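Local atomic coordinates of mRNA export factor MEX67 (Candida albicans, PDB entry 1Q40), a protein that probably carries messenger RNA out of the nucleus, with an NTF2-like domain that pairs with a second protein. Residues Glu124-Pro129 with Gly133-Leu138; Ala22-Leu27 with Phe183-Val188; Ile37-Glu42 with Ala200-Leu205; Ala30-Leu35 with Pro108-Asp113. All blocks are in the same frame, centred on the assembly; numbering follows the deposited sequence.

Contact 1 (Glu124-Pro129 with Gly133-Leu138); sequences EVYKFP and GIMITL
Tyr126 O receives the N-H of Met135, here selenomethionine, at 2.8 Å between O and N, in a bond nearly straight at 172°. The partner bond of this antiparallel hydrogen-bonded pair runs from Tyr126 N to Met135 O at 3.1 Å. Glu124 and Thr137 form a second such pair two residues back. Beyond the last pair, Phe128 N reaches Gly133 O at 3.0 Å from above its carbonyl plane, marking the point where the ladder gives way to the turn.

The side chains of Tyr126 and Met135 rise on one face. Met135 CB lies 3.8 Å from the Tyr126 ring centroid, almost on the ring normal, a CH-pi contact. From there the chain bends at chi2 (-104°), which swings the selenium to the edge of Phe128, 3.8 Å from its CD1, as a Met-aromatic contact. The unbranched, flexible chain of methionine suits a place where it must cover one ring with its CB and reach the edge of another. On the other face, beta-branched Val125 sets CG2 against Ile134 CD1 at 4.1 Å.

The Tyr126 face meets another protein chain of the assembly; on it Glu124 bonds His139 and salt-bridges a basic residue of that chain. Val125 and Ile136 turn toward helix 14-29, against Ala17 and Ile21. Strand 134-146 lies between strands 122-127 and 181-190, with Thr137 bonded to Thr186 of the latter.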
# COMPACT_ATOMS: atom_id res chain seq x y z
N GLU B 124 8.26 7.35 2.33
CA GLU B 124 9.38 6.83 1.55
C GLU B 124 9.45 7.58 0.22
O GLU B 124 8.42 7.92 -0.36
CB GLU B 124 9.20 5.34 1.26
CG GLU B 124 9.00 4.48 2.50
CD GLU B 124 7.56 4.40 2.97
OE1 GLU B 124 7.30 4.80 4.12
OE2 GLU B 124 6.68 3.95 2.20
N VAL B 125 10.66 7.86 -0.24
CA VAL B 125 10.88 8.48 -1.55
C VAL B 125 12.07 7.82 -2.25
O VAL B 125 13.14 7.67 -1.67
CB VAL B 125 11.04 10.03 -1.44
CG1 VAL B 125 12.02 10.40 -0.37
CG2 VAL B 125 11.46 10.64 -2.78
N TYR B 126 11.86 7.41 -3.50
CA TYR B 126 12.86 6.69 -4.27
C TYR B 126 12.61 6.84 -5.77
O TYR B 126 11.60 7.38 -6.18
CB TYR B 126 12.87 5.20 -3.86
CG TYR B 126 11.50 4.53 -3.85
CD1 TYR B 126 11.12 3.67 -4.88
CD2 TYR B 126 10.59 4.74 -2.81
CE1 TYR B 126 9.88 3.04 -4.88
CE2 TYR B 126 9.32 4.11 -2.81
CZ TYR B 126 8.98 3.26 -3.85
OH TYR B 126 7.77 2.63 -3.87
N LYS B 127 13.55 6.37 -6.58
CA LYS B 127 13.47 6.50 -8.03
C LYS B 127 12.44 5.56 -8.66
O LYS B 127 12.33 4.39 -8.29
CB LYS B 127 14.84 6.23 -8.68
CG LYS B 127 15.83 7.38 -8.59
CD LYS B 127 17.11 7.06 -9.38
CE LYS B 127 18.21 8.10 -9.14
NZ LYS B 127 19.30 8.01 -10.16
N PHE B 128 11.68 6.09 -9.62
CA PHE B 128 10.90 5.31 -10.56
C PHE B 128 11.86 4.82 -11.67
O PHE B 128 12.76 5.57 -12.06
CB PHE B 128 9.79 6.20 -11.15
CG PHE B 128 8.69 5.45 -11.83
CD1 PHE B 128 7.82 4.66 -11.11
CD2 PHE B 128 8.52 5.55 -13.21
CE1 PHE B 128 6.80 3.97 -11.74
CE2 PHE B 128 7.51 4.85 -13.84
CZ PHE B 128 6.64 4.06 -13.10
N PRO B 129 11.68 3.60 -12.19
CA PRO B 129 12.65 3.03 -13.15
C PRO B 129 12.85 3.81 -14.46
O PRO B 129 13.96 3.79 -14.98
CB PRO B 129 12.08 1.63 -13.45
CG PRO B 129 11.16 1.34 -12.31
CD PRO B 129 10.57 2.67 -11.95
N GLY B 133 11.47 9.75 -13.14
CA GLY B 133 10.48 10.06 -12.12
C GLY B 133 10.91 9.63 -10.73
O GLY B 133 11.90 8.93 -10.56
N ILE B 134 10.16 10.09 -9.73
CA ILE B 134 10.33 9.63 -8.36
C ILE B 134 8.99 9.14 -7.80
O ILE B 134 7.93 9.60 -8.23
CB ILE B 134 10.96 10.72 -7.45
CG1 ILE B 134 10.04 11.93 -7.28
CG2 ILE B 134 12.32 11.19 -8.01
CD1 ILE B 134 10.39 12.77 -6.08
N MSE B 135 9.06 8.19 -6.88
CA MSE B 135 7.91 7.66 -6.16
C MSE B 135 7.90 8.29 -4.79
O MSE B 135 8.91 8.28 -4.11
CB MSE B 135 8.07 6.16 -5.96
CG MSE B 135 8.14 5.34 -7.22
SE MSE B 135 6.45 4.43 -7.54
CE MSE B 135 6.59 2.98 -6.44
N ILE B 136 6.75 8.84 -4.40
CA ILE B 136 6.55 9.36 -3.05
C ILE B 136 5.34 8.67 -2.42
O ILE B 136 4.23 8.76 -2.95
CB ILE B 136 6.31 10.88 -3.08
CG1 ILE B 136 7.43 11.61 -3.83
CG2 ILE B 136 6.18 11.41 -1.65
CD1 ILE B 136 7.08 13.04 -4.22
N THR B 137 5.55 7.99 -1.30
CA THR B 137 4.47 7.37 -0.54
C THR B 137 4.39 7.95 0.87
O THR B 137 5.38 7.96 1.61
CB THR B 137 4.65 5.85 -0.51
OG1 THR B 137 4.47 5.33 -1.83
CG2 THR B 137 3.56 5.16 0.28
N LEU B 138 3.20 8.43 1.23
CA LEU B 138 2.94 9.04 2.51
C LEU B 138 1.94 8.19 3.28
O LEU B 138 0.98 7.68 2.70
CB LEU B 138 2.37 10.45 2.31
CG LEU B 138 2.00 11.24 3.57
CD1 LEU B 138 3.24 11.61 4.34
CD2 LEU B 138 1.15 12.48 3.23
O HOH W 1 6.05 3.55 -2.45

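Contact 2 (Ala22-Leu27 with Phe183-Val188)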
# COMPACT_ATOMS: atom_id res chain seq x y z
N ALA B 22 4.23 18.94 1.43
CA ALA B 22 3.84 20.07 2.28
C ALA B 22 2.87 21.01 1.56
O ALA B 22 1.85 21.39 2.11
CB ALA B 22 5.08 20.84 2.75
N ASN B 23 3.21 21.36 0.32
CA ASN B 23 2.34 22.20 -0.50
C ASN B 23 1.08 21.46 -0.94
O ASN B 23 0.01 22.05 -0.96
CB ASN B 23 3.09 22.70 -1.75
CG ASN B 23 2.19 23.52 -2.67
OD1 ASN B 23 1.99 23.18 -3.84
ND2 ASN B 23 1.61 24.60 -2.13
N TYR B 24 1.23 20.18 -1.28
CA TYR B 24 0.10 19.36 -1.71
C TYR B 24 -0.98 19.33 -0.64
O TYR B 24 -2.14 19.60 -0.93
CB TYR B 24 0.51 17.91 -2.05
CG TYR B 24 -0.56 17.19 -2.85
CD1 TYR B 24 -0.45 17.06 -4.24
CD2 TYR B 24 -1.71 16.69 -2.23
CE1 TYR B 24 -1.44 16.44 -4.98
CE2 TYR B 24 -2.71 16.07 -2.97
CZ TYR B 24 -2.57 15.95 -4.35
OH TYR B 24 -3.55 15.35 -5.09
N LEU B 25 -0.58 19.02 0.58
CA LEU B 25 -1.52 18.86 1.68
C LEU B 25 -2.15 20.18 2.12
O LEU B 25 -3.32 20.20 2.50
CB LEU B 25 -0.85 18.16 2.87
CG LEU B 25 -0.59 16.65 2.68
CD1 LEU B 25 0.02 16.08 3.95
CD2 LEU B 25 -1.86 15.90 2.29
N LYS B 26 -1.39 21.27 2.07
CA LYS B 26 -1.94 22.59 2.31
C LYS B 26 -3.16 22.82 1.42
O LYS B 26 -4.23 23.17 1.92
CB LYS B 26 -0.90 23.69 2.06
CG LYS B 26 -1.29 25.05 2.62
CD LYS B 26 -0.20 26.11 2.40
CE LYS B 26 -0.32 26.78 1.03
NZ LYS B 26 0.22 28.17 1.04
N LEU B 27 -3.01 22.59 0.12
CA LEU B 27 -4.08 22.81 -0.86
C LEU B 27 -5.16 21.72 -0.84
O LEU B 27 -6.33 21.98 -1.12
CB LEU B 27 -3.50 22.94 -2.28
CG LEU B 27 -2.51 24.11 -2.47
CD1 LEU B 27 -2.11 24.26 -3.93
CD2 LEU B 27 -3.09 25.41 -1.94
N PHE B 183 -4.58 6.54 6.37
CA PHE B 183 -4.41 6.45 4.93
C PHE B 183 -2.96 6.27 4.51
O PHE B 183 -2.02 6.52 5.27
CB PHE B 183 -4.94 7.73 4.27
CG PHE B 183 -3.99 8.89 4.37
CD1 PHE B 183 -3.07 9.14 3.35
CD2 PHE B 183 -3.98 9.69 5.50
CE1 PHE B 183 -2.16 10.19 3.45
CE2 PHE B 183 -3.07 10.76 5.61
CZ PHE B 183 -2.17 11.01 4.59
N ASP B 184 -2.82 5.84 3.25
CA ASP B 184 -1.56 5.81 2.53
C ASP B 184 -1.81 6.37 1.13
O ASP B 184 -2.83 6.09 0.52
CB ASP B 184 -1.05 4.38 2.43
CG ASP B 184 -1.24 3.60 3.73
OD1 ASP B 184 -0.31 3.61 4.58
OD2 ASP B 184 -2.30 2.94 3.97
N ARG B 185 -0.88 7.16 0.63
CA ARG B 185 -1.02 7.78 -0.67
C ARG B 185 0.30 7.75 -1.43
O ARG B 185 1.33 8.17 -0.91
CB ARG B 185 -1.49 9.22 -0.51
CG ARG B 185 -2.06 9.82 -1.78
CD ARG B 185 -2.81 11.14 -1.57
NE ARG B 185 -3.45 11.56 -2.80
CZ ARG B 185 -4.36 12.53 -2.90
NH1 ARG B 185 -4.86 12.83 -4.09
NH2 ARG B 185 -4.77 13.18 -1.83
N THR B 186 0.24 7.28 -2.68
CA THR B 186 1.41 7.10 -3.54
C THR B 186 1.30 7.98 -4.78
O THR B 186 0.30 7.92 -5.50
CB THR B 186 1.54 5.62 -3.95
OG1 THR B 186 1.80 4.83 -2.79
CG2 THR B 186 2.75 5.37 -4.84
N PHE B 187 2.33 8.78 -5.02
CA PHE B 187 2.45 9.63 -6.19
C PHE B 187 3.63 9.13 -7.05
O PHE B 187 4.70 8.84 -6.52
CB PHE B 187 2.75 11.08 -5.78
CG PHE B 187 1.71 11.70 -4.87
CD1 PHE B 187 0.66 12.43 -5.40
CD2 PHE B 187 1.84 11.61 -3.49
CE1 PHE B 187 -0.27 13.04 -4.57
CE2 PHE B 187 0.91 12.21 -2.64
CZ PHE B 187 -0.15 12.93 -3.19
N VAL B 188 3.45 9.04 -8.36
CA VAL B 188 4.57 9.00 -9.29
C VAL B 188 4.67 10.39 -9.89
O VAL B 188 3.75 10.84 -10.57
CB VAL B 188 4.37 7.96 -10.41
CG1 VAL B 188 5.56 7.97 -11.38
CG2 VAL B 188 4.18 6.58 -9.83
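Tyr24 lays one ring face against the edge of Phe187, an edge-to-face (T-shaped) stack in which a helix meets the curved sheet of the NTF2-like fold. Helix 14-29 packs against strand 181-190 with the backbones well apart, Tyr24 CA and Phe187 CA being 11.0 Å from each other. Long side chains therefore have to fill the gap, and a tyrosine, an arginine and a phenylalanine have the length to do so.

The two rings are tilted by 62° with their centroids 4.9 Å apart. Phe187 presents its CE1 over the Tyr24 face, set off toward the rim. Tyr24 gets there because its CG stands opposite the backbone N (chi1 -164°), which throws the ring off the helix toward the sheet.

Arg185, two residues before Phe187 and so on the same side of the strand, approaches Tyr24 differently. Its chain runs extended from CG to NE and crosses the tyrosine at about a right angle, so that the guanidinium offers a face to Tyr24 CE2 while the two planes stand 74° apart. The polar ends are satisfied by other residues: Arg185 NH1 forms a salt bridge with Asp202, and Tyr24 OH is hydrogen-bonded to Tyr39. The carboxylate, and Trp28 in a cation-pi contact, probably offset the cost of burying the charge; Phe104 of helix 96-105 touches both Tyr24 and Arg185. Although Tyr24 OH and Arg185 NH1 are only 3.0 Å apart, the angle is too poor for a hydrogen bond.

Contact 3 (Ile37-Glu42 with Ala200-Leu205)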
# COMPACT_ATOMS: atom_id res chain seq x y z
N ILE B 37 -3.24 21.82 -11.76
CA ILE B 37 -2.09 22.06 -12.63
C ILE B 37 -1.09 20.88 -12.64
O ILE B 37 -0.42 20.63 -13.64
CB ILE B 37 -1.39 23.41 -12.25
CG1 ILE B 37 -0.39 23.85 -13.32
CG2 ILE B 37 -0.69 23.30 -10.90
CD1 ILE B 37 -1.04 24.33 -14.63
N LEU B 38 -1.01 20.15 -11.52
CA LEU B 38 -0.12 18.99 -11.42
C LEU B 38 -0.53 17.82 -12.32
O LEU B 38 0.28 16.95 -12.60
CB LEU B 38 -0.06 18.47 -9.98
CG LEU B 38 0.49 19.42 -8.91
CD1 LEU B 38 0.23 18.84 -7.53
CD2 LEU B 38 1.97 19.66 -9.14
N TYR B 39 -1.77 17.80 -12.76
CA TYR B 39 -2.28 16.66 -13.51
C TYR B 39 -2.46 17.03 -14.98
O TYR B 39 -2.81 18.16 -15.31
CB TYR B 39 -3.60 16.19 -12.89
CG TYR B 39 -3.44 15.74 -11.44
CD1 TYR B 39 -3.24 14.39 -11.13
CD2 TYR B 39 -3.49 16.65 -10.40
CE1 TYR B 39 -3.09 13.97 -9.81
CE2 TYR B 39 -3.35 16.24 -9.08
CZ TYR B 39 -3.15 14.90 -8.79
OH TYR B 39 -3.00 14.49 -7.49
N GLN B 40 -2.18 16.07 -15.86
CA GLN B 40 -2.32 16.24 -17.30
C GLN B 40 -3.30 15.21 -17.87
O GLN B 40 -3.93 14.47 -17.11
CB GLN B 40 -0.96 16.12 -17.97
CG GLN B 40 0.09 17.09 -17.44
CD GLN B 40 -0.13 18.52 -17.91
OE1 GLN B 40 -1.14 19.15 -17.56
NE2 GLN B 40 0.82 19.04 -18.69
N ASN B 41 -3.43 15.17 -19.20
CA ASN B 41 -4.42 14.31 -19.87
C ASN B 41 -4.28 12.82 -19.57
O ASN B 41 -5.28 12.13 -19.39
CB ASN B 41 -4.38 14.51 -21.40
CG ASN B 41 -5.02 15.81 -21.83
OD1 ASN B 41 -5.82 16.38 -21.11
ND2 ASN B 41 -4.66 16.27 -23.02
N GLU B 42 -3.04 12.34 -19.51
CA GLU B 42 -2.75 10.92 -19.28
C GLU B 42 -2.64 10.54 -17.78
O GLU B 42 -2.50 9.37 -17.45
CB GLU B 42 -1.46 10.53 -20.01
CG GLU B 42 -1.58 10.48 -21.53
CD GLU B 42 -0.38 9.80 -22.21
OE1 GLU B 42 0.75 9.84 -21.66
OE2 GLU B 42 -0.57 9.22 -23.30
N ALA B 200 1.89 11.73 -12.56
CA ALA B 200 1.49 10.72 -13.54
C ALA B 200 0.46 9.75 -12.98
O ALA B 200 -0.43 9.30 -13.70
CB ALA B 200 2.71 9.95 -14.01
N SER B 201 0.63 9.39 -11.71
CA SER B 201 -0.20 8.39 -11.02
C SER B 201 -0.36 8.80 -9.57
O SER B 201 0.57 9.31 -8.95
CB SER B 201 0.44 7.00 -11.11
OG SER B 201 -0.22 6.07 -10.25
N ASP B 202 -1.55 8.54 -9.02
CA ASP B 202 -1.92 8.98 -7.68
C ASP B 202 -2.94 7.97 -7.14
O ASP B 202 -4.04 7.88 -7.68
CB ASP B 202 -2.53 10.37 -7.81
CG ASP B 202 -2.87 11.02 -6.49
OD1 ASP B 202 -2.85 10.36 -5.43
OD2 ASP B 202 -3.20 12.22 -6.43
N THR B 203 -2.55 7.20 -6.12
CA THR B 203 -3.44 6.22 -5.49
C THR B 203 -3.58 6.52 -4.00
O THR B 203 -2.58 6.62 -3.29
CB THR B 203 -2.93 4.75 -5.68
OG1 THR B 203 -1.54 4.62 -5.34
CG2 THR B 203 -2.96 4.36 -7.13
N LEU B 204 -4.83 6.65 -3.55
CA LEU B 204 -5.16 6.96 -2.17
C LEU B 204 -5.85 5.76 -1.57
O LEU B 204 -6.84 5.29 -2.12
CB LEU B 204 -6.11 8.16 -2.12
CG LEU B 204 -6.69 8.57 -0.76
CD1 LEU B 204 -5.60 8.86 0.27
CD2 LEU B 204 -7.57 9.79 -0.92
N LEU B 205 -5.33 5.26 -0.45
CA LEU B 205 -5.94 4.17 0.29
C LEU B 205 -6.48 4.71 1.62
O LEU B 205 -5.76 5.36 2.37
CB LEU B 205 -4.92 3.06 0.56
CG LEU B 205 -5.51 1.76 1.15
CD1 LEU B 205 -4.78 0.56 0.63
CD2 LEU B 205 -5.47 1.74 2.68
O HOH W 2 -0.61 7.80 -16.08
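Asp202 CG points opposite its own backbone N (chi1 -175°), carrying the carboxylate off the strand toward Tyr39, whose CG lies opposite the carbonyl carbon (chi1 -61°), so that the far end of the ring, its OH, reaches the carboxylate. The two side chains cross at about a right angle, yet their flat ends are nearly coplanar, with 13° between ring and carboxylate.

Tyr39 OH donates to Asp202 OD2 across 2.5 Å, a short bond that uses the anti lone pair, on the side away from OD1. The oxygen comes in at the edge of the ring, in its plane. Tyrosine suits this place because its rigid ring spans the gap from loop to sheet and ends in a donor; aspartate supplies a compact acceptor. OD2 also forms a salt bridge with Arg185 NH1, which probably helps to keep the carboxylate ionised, and Tyr39 OH is hydrogen-bonded to Tyr24 OH as well.

A water makes a second link, between backbones, by donating to Glu42 O and to Ala200 O, each at 2.8 Å.

Residues 37-42 belong to the connection from helix 14-29 to strand 44-49. Strand 198-208 lies between strand 44-49, parallel to it, and strand 181-190, antiparallel to it, and Asp202 packs against Phe45 of the first and Phe187 of the second.

Contact 4 (Ala30-Leu35 with Pro108-Asp113)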
# COMPACT_ATOMS: atom_id res chain seq x y z
N ALA B 30 -7.26 22.93 1.73
CA ALA B 30 -7.80 24.28 1.46
C ALA B 30 -8.60 24.36 0.16
O ALA B 30 -9.83 24.39 0.18
CB ALA B 30 -6.67 25.31 1.47
N ASN B 31 -7.91 24.42 -0.98
CA ASN B 31 -8.56 24.53 -2.28
C ASN B 31 -8.01 23.50 -3.26
O ASN B 31 -6.94 23.68 -3.83
CB ASN B 31 -8.36 25.95 -2.82
CG ASN B 31 -9.26 26.25 -4.00
OD1 ASN B 31 -10.00 25.39 -4.47
ND2 ASN B 31 -9.18 27.48 -4.49
N ARG B 32 -8.74 22.41 -3.45
CA ARG B 32 -8.29 21.32 -4.32
C ARG B 32 -8.21 21.68 -5.80
O ARG B 32 -7.49 21.03 -6.55
CB ARG B 32 -9.18 20.08 -4.13
CG ARG B 32 -8.89 19.39 -2.81
CD ARG B 32 -9.86 18.28 -2.45
NE ARG B 32 -9.62 17.83 -1.09
CZ ARG B 32 -10.44 17.05 -0.39
NH1 ARG B 32 -11.56 16.60 -0.92
NH2 ARG B 32 -10.11 16.73 0.86
N SER B 33 -8.95 22.70 -6.24
CA SER B 33 -8.85 23.15 -7.62
C SER B 33 -7.44 23.66 -7.95
O SER B 33 -7.01 23.58 -9.10
CB SER B 33 -9.90 24.23 -7.93
OG SER B 33 -9.75 25.34 -7.06
N GLU B 34 -6.73 24.16 -6.95
CA GLU B 34 -5.38 24.69 -7.13
C GLU B 34 -4.32 23.61 -7.40
O GLU B 34 -3.22 23.92 -7.86
CB GLU B 34 -4.98 25.52 -5.91
CG GLU B 34 -5.82 26.78 -5.72
CD GLU B 34 -5.13 27.84 -4.87
OE1 GLU B 34 -5.62 28.11 -3.75
OE2 GLU B 34 -4.11 28.41 -5.33
N LEU B 35 -4.66 22.35 -7.11
CA LEU B 35 -3.78 21.22 -7.36
C LEU B 35 -3.81 20.73 -8.80
O LEU B 35 -2.92 20.00 -9.21
CB LEU B 35 -4.15 20.05 -6.45
CG LEU B 35 -3.95 20.29 -4.95
CD1 LEU B 35 -4.75 19.27 -4.13
CD2 LEU B 35 -2.47 20.26 -4.59
N PRO B 108 -14.48 13.68 1.36
CA PRO B 108 -14.67 14.62 2.48
C PRO B 108 -13.50 15.60 2.63
O PRO B 108 -12.34 15.28 2.34
CB PRO B 108 -14.80 13.69 3.69
CG PRO B 108 -15.37 12.41 3.12
CD PRO B 108 -14.74 12.28 1.76
N LYS B 109 -13.83 16.82 3.05
CA LYS B 109 -12.85 17.87 3.31
C LYS B 109 -12.07 17.54 4.57
O LYS B 109 -12.63 17.01 5.52
CB LYS B 109 -13.56 19.22 3.41
CG LYS B 109 -14.38 19.54 2.14
CD LYS B 109 -14.90 20.96 2.10
CE LYS B 109 -15.63 21.21 0.79
NZ LYS B 109 -16.44 22.44 0.85
N THR B 110 -10.78 17.87 4.56
CA THR B 110 -9.84 17.34 5.55
C THR B 110 -8.96 18.40 6.19
O THR B 110 -8.83 19.53 5.71
CB THR B 110 -8.89 16.34 4.85
OG1 THR B 110 -8.34 16.94 3.67
CG2 THR B 110 -9.65 15.09 4.36
N ARG B 111 -8.33 17.99 7.29
CA ARG B 111 -7.15 18.66 7.78
C ARG B 111 -6.10 17.62 8.19
O ARG B 111 -6.37 16.75 9.01
CB ARG B 111 -7.48 19.64 8.91
CG ARG B 111 -8.28 19.08 10.03
CD ARG B 111 -7.48 18.88 11.31
NE ARG B 111 -7.17 20.15 11.97
CZ ARG B 111 -6.36 20.25 13.03
NH1 ARG B 111 -5.78 19.17 13.54
NH2 ARG B 111 -6.14 21.44 13.57
N HIS B 112 -4.96 17.68 7.52
CA HIS B 112 -3.78 16.89 7.84
C HIS B 112 -2.86 17.80 8.65
O HIS B 112 -2.45 18.85 8.18
CB HIS B 112 -3.04 16.47 6.56
CG HIS B 112 -3.83 15.57 5.66
ND1 HIS B 112 -4.93 16.00 4.95
CD2 HIS B 112 -3.65 14.27 5.33
CE1 HIS B 112 -5.40 14.99 4.23
NE2 HIS B 112 -4.64 13.94 4.44
N ASP B 113 -2.54 17.39 9.87
CA ASP B 113 -1.82 18.25 10.82
C ASP B 113 -0.31 18.05 10.68
O ASP B 113 0.38 17.73 11.64
CB ASP B 113 -2.33 17.92 12.23
CG ASP B 113 -1.89 18.92 13.27
OD1 ASP B 113 -1.83 20.14 12.98
OD2 ASP B 113 -1.59 18.56 14.44
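Arg32 NH2 gives a hydrogen bond to Pro108 O at 3.0 Å, close to straight at 165°, and a second, weak one to Thr110 OG1 at 3.3 Å. Both acceptors lie at the edge of the guanidinium, near its plane, where its N-H groups point. The donor itself stands tilted 30° from the carbonyl plane of Pro108.

The other nitrogens are also used. NE bonds Trp28 O, and NH1 bonds Phe104 O and Leu107 O, so one guanidinium gathers four backbone carbonyls and a hydroxyl. Arginine suits the place because its several N-H groups fan out in one plane, and its chain, extended from CG to NE, carries them clear of the loop; the indole of Trp28 adds a cation-pi contact. Thr110 turns OG1 into the position between its backbone N and carbonyl carbon (chi1 50°), and that oxygen also bonds Asp29, whose carboxylate takes the N-H of His112 as well.

Within the loop, Asn31 OD1 accepts Ser33 OG at 2.6 Å and, weakly, Ser33 N at 3.4 Å, an arrangement consistent with Asn31 and Ser33 helping to start the 3-10 segment 32-35, whose backbone bonds run from Glu34 N to Asn31 O and from Leu35 N to Arg32 O.

Trp28 and Phe104 sit at the C-terminal ends of helices 14-29 and 96-105, where carbonyls lack the N-H of a further turn. An arginine that supplies such donors, and links both ends to strand 109-111, is a C-terminal helix-capping arrangement, placed here where helices and sheet of the NTF2-like fold come together.

Overall arrangement
All four contacts reach the same curved sheet. Contact 1 is a hairpin of sequence neighbours, held by regular backbone bonds; it is buried, though far from the centre of the chain, with one face covered by another protein chain. Contact 2 is also buried and joins helix 14-29 to the sheet through aromatic and guanidinium groups. It touches contact 1 through the pairing of strands 134-146 and 181-190, and contact 3 through its tyrosine and strand 198-208. Contacts 3 and 4 are only partly buried and tie successive parts of the loop after helix 14-29 to different strands. Both rely on polar groups: a tyrosine-aspartate bond and a water in contact 3, an arginine on backbone carbonyls in contact 4.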